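PDB 3US6: histidine-containing Phosphotransfer Protein type 1, MtHPt1 from Medicago truncatula, which probably relays phosphoryl groups from cytokinin sensor histidine kinases to response regulators in plant two-component signalling. Local coordinates for residues M17-L23 and L125-L130; S96-F100 and C115-V119. All blocks are in the same frame, centred on the assembly; numbering follows the deposited sequence.

Contact 1 of 2, residues M17-L23 and L125-L130; sequences MFMEGFL and LVKNKL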
loop_
_atom_site.group_PDB
_atom_site.type_symbol
_atom_site.label_atom_id
_atom_site.label_comp_id
_atom_site.label_asym_id
_atom_site.label_seq_id
_atom_site.Cartn_x
_atom_site.Cartn_y
_atom_site.Cartn_z
ATOM N N MET A 17 6.769 -2.401 -10.333
ATOM C CA MET A 17 6.050 -1.737 -9.223
ATOM C C MET A 17 6.643 -0.381 -8.959
ATOM O O MET A 17 5.924 0.569 -8.691
ATOM C CB MET A 17 6.056 -2.623 -7.973
ATOM C CG MET A 17 5.210 -3.875 -8.122
ATOM S SD MET A 17 5.169 -4.917 -6.664
ATOM C CE MET A 17 4.154 -3.904 -5.619
ATOM N N PHE A 18 7.980 -0.259 -8.976
ATOM C CA PHE A 18 8.602 1.038 -8.753
ATOM C C PHE A 18 8.330 1.950 -9.959
ATOM O O PHE A 18 8.042 3.140 -9.780
ATOM C CB PHE A 18 10.131 0.932 -8.463
ATOM C CG PHE A 18 10.450 0.510 -7.078
ATOM C CD1 PHE A 18 10.630 1.464 -6.102
ATOM C CD2 PHE A 18 10.475 -0.776 -6.721
ATOM C CE1 PHE A 18 10.898 1.097 -4.811
ATOM C CE2 PHE A 18 10.777 -1.143 -5.402
ATOM C CZ PHE A 18 10.954 -0.223 -4.483
ATOM N N MET A 19 8.445 1.442 -11.185
ATOM C CA MET A 19 8.357 2.300 -12.354
ATOM C C MET A 19 6.950 2.855 -12.498
ATOM O O MET A 19 6.793 3.999 -12.935
ATOM C CB MET A 19 8.738 1.531 -13.609
ATOM C CG MET A 19 10.204 1.361 -13.664
ATOM S SD MET A 19 10.827 0.351 -15.046
ATOM C CE MET A 19 10.468 1.454 -16.411
ATOM N N GLU A 20 5.957 2.090 -12.111
ATOM C CA GLU A 20 4.549 2.466 -12.235
ATOM C C GLU A 20 4.070 3.270 -11.024
ATOM O O GLU A 20 2.943 3.713 -11.035
ATOM C CB GLU A 20 3.670 1.261 -12.454
ATOM C CG GLU A 20 4.017 0.601 -13.807
ATOM C CD GLU A 20 3.400 -0.751 -14.038
ATOM O OE1 GLU A 20 2.656 -1.295 -13.209
ATOM O OE2 GLU A 20 3.591 -1.264 -15.168
ATOM N N GLY A 21 4.899 3.407 -9.985
ATOM C CA GLY A 21 4.563 4.225 -8.846
ATOM C C GLY A 21 3.882 3.516 -7.719
ATOM O O GLY A 21 3.511 4.201 -6.784
ATOM N N PHE A 22 3.730 2.195 -7.782
ATOM C CA PHE A 22 3.090 1.480 -6.726
ATOM C C PHE A 22 3.910 1.450 -5.440
ATOM O O PHE A 22 3.347 1.455 -4.345
ATOM C CB PHE A 22 2.721 0.084 -7.121
ATOM C CG PHE A 22 1.634 0.069 -8.165
ATOM C CD1 PHE A 22 0.317 0.331 -7.811
ATOM C CD2 PHE A 22 1.920 -0.135 -9.494
ATOM C CE1 PHE A 22 -0.693 0.399 -8.805
ATOM C CE2 PHE A 22 0.930 -0.128 -10.483
ATOM C CZ PHE A 22 -0.390 0.197 -10.113
ATOM N N LEU A 23 5.258 1.415 -5.583
ATOM C CA LEU A 23 6.197 1.441 -4.467
ATOM C C LEU A 23 7.206 2.553 -4.710
ATOM O O LEU A 23 7.538 2.872 -5.863
ATOM C CB LEU A 23 6.918 0.130 -4.310
ATOM C CG LEU A 23 6.083 -1.069 -4.022
ATOM C CD1 LEU A 23 6.981 -2.295 -4.081
ATOM C CD2 LEU A 23 5.370 -0.960 -2.721
ATOM N N LEU A 125 -4.922 -2.604 -5.517
ATOM C CA LEU A 125 -3.882 -2.880 -6.507
ATOM C C LEU A 125 -2.585 -3.214 -5.811
ATOM O O LEU A 125 -1.916 -4.205 -6.144
ATOM C CB LEU A 125 -3.659 -1.702 -7.472
ATOM C CG LEU A 125 -4.759 -1.492 -8.531
ATOM C CD1 LEU A 125 -4.443 -0.241 -9.328
ATOM C CD2 LEU A 125 -4.976 -2.719 -9.416
ATOM N N VAL A 126 -2.117 -2.373 -4.908
ATOM C CA VAL A 126 -0.840 -2.614 -4.290
ATOM C C VAL A 126 -0.914 -3.809 -3.333
ATOM O O VAL A 126 0.099 -4.508 -3.204
ATOM C CB VAL A 126 -0.247 -1.339 -3.626
ATOM C CG1 VAL A 126 -0.929 -0.974 -2.335
ATOM C CG2 VAL A 126 1.245 -1.471 -3.451
ATOM N N LYS A 127 -2.057 -4.052 -2.670
ATOM C CA LYS A 127 -2.171 -5.238 -1.840
ATOM C C LYS A 127 -1.951 -6.471 -2.689
ATOM O O LYS A 127 -1.163 -7.344 -2.287
ATOM C CB LYS A 127 -3.524 -5.287 -1.162
ATOM C CG LYS A 127 -3.809 -6.580 -0.420
ATOM C CD LYS A 127 -5.180 -6.587 0.219
ATOM C CE LYS A 127 -5.299 -7.802 1.151
ATOM N NZ LYS A 127 -6.727 -8.187 1.299
ATOM N N ASN A 128 -2.688 -6.600 -3.767
ATOM C CA ASN A 128 -2.563 -7.749 -4.624
ATOM C C ASN A 128 -1.122 -7.899 -5.133
ATOM O O ASN A 128 -0.586 -9.017 -5.114
ATOM C CB ASN A 128 -3.586 -7.758 -5.720
ATOM C CG ASN A 128 -4.931 -8.203 -5.202
ATOM O OD1 ASN A 128 -5.210 -9.389 -5.089
ATOM N ND2 ASN A 128 -5.780 -7.224 -4.922
ATOM N N LYS A 129 -0.502 -6.821 -5.587
ATOM C CA LYS A 129 0.836 -6.912 -6.163
ATOM C C LYS A 129 1.824 -7.330 -5.053
ATOM O O LYS A 129 2.784 -8.113 -5.284
ATOM C CB LYS A 129 1.269 -5.586 -6.784
ATOM C CG LYS A 129 0.498 -5.256 -8.044
ATOM C CD LYS A 129 0.791 -3.842 -8.481
ATOM C CE LYS A 129 0.161 -3.433 -9.821
ATOM N NZ LYS A 129 0.755 -4.142 -10.930
ATOM N N LEU A 130 1.687 -6.771 -3.845
ATOM C CA LEU A 130 2.545 -7.146 -2.729
ATOM C C LEU A 130 2.406 -8.618 -2.367
ATOM O O LEU A 130 3.401 -9.290 -2.061
ATOM C CB LEU A 130 2.308 -6.278 -1.498
ATOM C CG LEU A 130 2.906 -4.874 -1.579
ATOM C CD1 LEU A 130 2.458 -4.018 -0.463
ATOM C CD2 LEU A 130 4.426 -4.953 -1.555
HETATM O O HOH W 1 3.423 -3.045 -11.138
HETATM O O HOH W 2 0.339 -2.552 -13.390
#
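Leu125 meets the ring of Phe22 where the C-terminal end of helix 3-19 breaks off against helix 109-142 of the HPt bundle. Gly21, with positive phi, ends the shorter helix in a Schellman motif, and the chain beyond it turns Phe22 toward residues 125-130. Leu125 CD1 touches the ring from its edge, 3.8 Å from Phe22 CE1. The next residue, Val126, brings CG2 to 3.7 Å from the carbonyl O of Phe22, and the same methyl packs against Leu23 CD2. Lys129 lies across the ring at about a right angle: its CE sits over one face, 3.6 Å from the Phe22 centroid and 18° off the ring normal, a CH-pi contact. Lacking the ring, an alanine here would probably leave the aliphatic part of Lys129 without its support and open a gap beside Leu125. Met17 bends at chi3 (72°) to set its CE 3.5 Å from Lys129 CB. At the far end, Lys129 NZ stays 4.1 Å from Glu20 OE1, too far for a salt bridge, and two waters, each donating to OE1 and accepting from NZ, span the interval. Leu130 CD2 packs 4.2 Å from Met17 CE and 4.3 Å from Leu23 CD2.

Contact 2 of 2, residues S96-F100 and C115-V119; sequences SCVAF and CLQQV
Phe100 lies alongside Leu116, the two side chains pointing the same way, so that the outer part of the ring comes down on the leucine's root: Phe100 CE2 is 3.6 Å from Leu116 CB. The backbone N of Leu116 sits over one face of the ring, offset toward the rim. Val119 comes in at about a right angle to Phe100 and places Val119 CG2 3.6 Å from Phe100 CD2, in a position that is neither face-on nor edge-on. Ser96, Phe100 and Cys115 each have two conformers, and the contacts hold for the one described of each. In it Cys115 approaches obliquely as well, its SG 4.5 Å from the Phe100 centroid and 40° off the ring normal, a sulfur-aromatic contact. With SG anti to the backbone N (chi1 -169°), the thiol reaches across to the other helix, where it also touches Ala99 CB and the carbonyl O of Ser96. These residues join helix 91-106 to helix 109-142, neighbours in sequence that form an antiparallel helical hairpin in the HPt bundle; the short segments run at 166° with their axes 9.1 Å apart. One turn from the Phe100 and Cys115 pair, Ser96 CB packs on Val119 CG2 at 3.7 Å, so this one methyl serves both the serine and the phenylalanine, while Ser96 OG hydrogen-bonds back to Arg92 O within its own helix. Val119 CG1 turns instead to Cys97 SG, 4.2 Å away. Helix 41-64 closes over Phe100 and Leu116 through Val64, and Phe81 of helix 71-88 packs on both Cys97 and Val119.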
loop_
_atom_site.group_PDB
_atom_site.type_symbol
_atom_site.label_atom_id
_atom_site.label_comp_id
_atom_site.label_asym_id
_atom_site.label_seq_id
_atom_site.Cartn_x
_atom_site.Cartn_y
_atom_site.Cartn_z
ATOM N N SER A 96 -3.173 9.329 -3.538
ATOM C CA SER A 96 -4.659 9.347 -3.561
ATOM C C SER A 96 -5.230 9.935 -2.290
ATOM O O SER A 96 -6.191 10.626 -2.324
ATOM C CB SER A 96 -5.328 7.996 -3.811
ATOM O OG SER A 96 -5.066 7.516 -5.085
ATOM N N CYS A 97 -4.620 9.626 -1.156
ATOM C CA CYS A 97 -5.030 10.216 0.118
ATOM C C CYS A 97 -4.806 11.725 0.148
ATOM O O CYS A 97 -5.638 12.453 0.651
ATOM C CB CYS A 97 -4.258 9.565 1.271
ATOM S SG CYS A 97 -4.729 7.898 1.655
ATOM N N VAL A 98 -3.680 12.185 -0.395
ATOM C CA VAL A 98 -3.458 13.637 -0.557
ATOM C C VAL A 98 -4.536 14.323 -1.363
ATOM O O VAL A 98 -5.077 15.369 -0.965
ATOM C CB VAL A 98 -2.082 13.930 -1.176
ATOM C CG1 VAL A 98 -1.913 15.426 -1.395
ATOM C CG2 VAL A 98 -0.969 13.384 -0.252
ATOM N N ALA A 99 -4.913 13.733 -2.491
ATOM C CA ALA A 99 -5.961 14.251 -3.305
ATOM C C ALA A 99 -7.295 14.304 -2.507
ATOM O O ALA A 99 -8.038 15.273 -2.533
ATOM C CB ALA A 99 -6.075 13.433 -4.591
ATOM N N PHE A 100 -7.522 13.174 -1.845
ATOM C CA PHE A 100 -8.678 13.018 -0.971
ATOM C C PHE A 100 -8.800 14.204 -0.021
ATOM O O PHE A 100 -9.804 14.914 -0.027
ATOM C CB PHE A 100 -8.567 11.719 -0.171
ATOM C CG PHE A 100 -9.891 11.163 0.268
ATOM C CD1 PHE A 100 -10.974 12.001 0.479
ATOM C CD2 PHE A 100 -10.053 9.802 0.471
ATOM C CE1 PHE A 100 -12.193 11.492 0.883
ATOM C CE2 PHE A 100 -11.270 9.288 0.876
ATOM C CZ PHE A 100 -12.342 10.134 1.081
ATOM N N CYS A 115 -12.967 10.151 -4.988
ATOM C CA CYS A 115 -11.615 9.985 -4.538
ATOM C C CYS A 115 -11.501 8.812 -3.583
ATOM O O CYS A 115 -10.493 8.092 -3.621
ATOM C CB CYS A 115 -11.194 11.222 -3.844
ATOM S SG CYS A 115 -9.420 11.249 -3.504
ATOM N N LEU A 116 -12.499 8.560 -2.726
ATOM C CA LEU A 116 -12.429 7.330 -1.941
ATOM C C LEU A 116 -12.434 6.109 -2.856
ATOM O O LEU A 116 -11.732 5.124 -2.599
ATOM C CB LEU A 116 -13.558 7.218 -0.882
ATOM C CG LEU A 116 -13.643 5.929 -0.012
ATOM C CD1 LEU A 116 -12.429 5.780 0.692
ATOM C CD2 LEU A 116 -14.744 6.075 0.995
ATOM N N GLN A 117 -13.186 6.113 -3.921
ATOM C CA GLN A 117 -13.248 4.998 -4.816
ATOM C C GLN A 117 -11.815 4.784 -5.363
ATOM O O GLN A 117 -11.349 3.622 -5.392
ATOM C CB GLN A 117 -14.288 5.268 -5.905
ATOM C CG GLN A 117 -14.447 4.162 -6.958
ATOM C CD GLN A 117 -13.349 4.126 -8.004
ATOM O OE1 GLN A 117 -13.111 5.108 -8.665
ATOM N NE2 GLN A 117 -12.766 2.953 -8.200
ATOM N N GLN A 118 -11.110 5.848 -5.647
ATOM C CA GLN A 118 -9.767 5.677 -6.171
ATOM C C GLN A 118 -8.782 5.215 -5.096
ATOM O O GLN A 118 -7.884 4.420 -5.393
ATOM C CB GLN A 118 -9.249 6.965 -6.772
ATOM C CG GLN A 118 -9.982 7.345 -7.993
ATOM C CD GLN A 118 -9.626 6.421 -9.161
ATOM O OE1 GLN A 118 -8.469 6.359 -9.591
ATOM N NE2 GLN A 118 -10.617 5.646 -9.659
ATOM N N VAL A 119 -8.873 5.756 -3.862
ATOM C CA VAL A 119 -7.989 5.293 -2.768
ATOM C C VAL A 119 -8.144 3.802 -2.556
ATOM O O VAL A 119 -7.196 3.016 -2.429
ATOM C CB VAL A 119 -8.379 6.003 -1.409
ATOM C CG1 VAL A 119 -7.606 5.439 -0.254
ATOM C CG2 VAL A 119 -8.137 7.504 -1.506
#

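Both contacts use helix 109-142, with centres 16 Å apart and no touch between them. Contact 1 fastens the N-terminal helix 3-19 and the turn after it to the middle of the long helix, whereas contact 2 pairs that helix with its sequence neighbour, helix 91-106. Each is mostly buried, but contact 1 runs out to the exposed Glu20, so its apolar packing ends in charges and water; contact 2 is built mostly from thiols, aliphatic groups and one aromatic ring, with a partly exposed serine among them. Each has one phenylalanine ring as a main packing surface, the first near water-bridged charges, the second among largely apolar side chains.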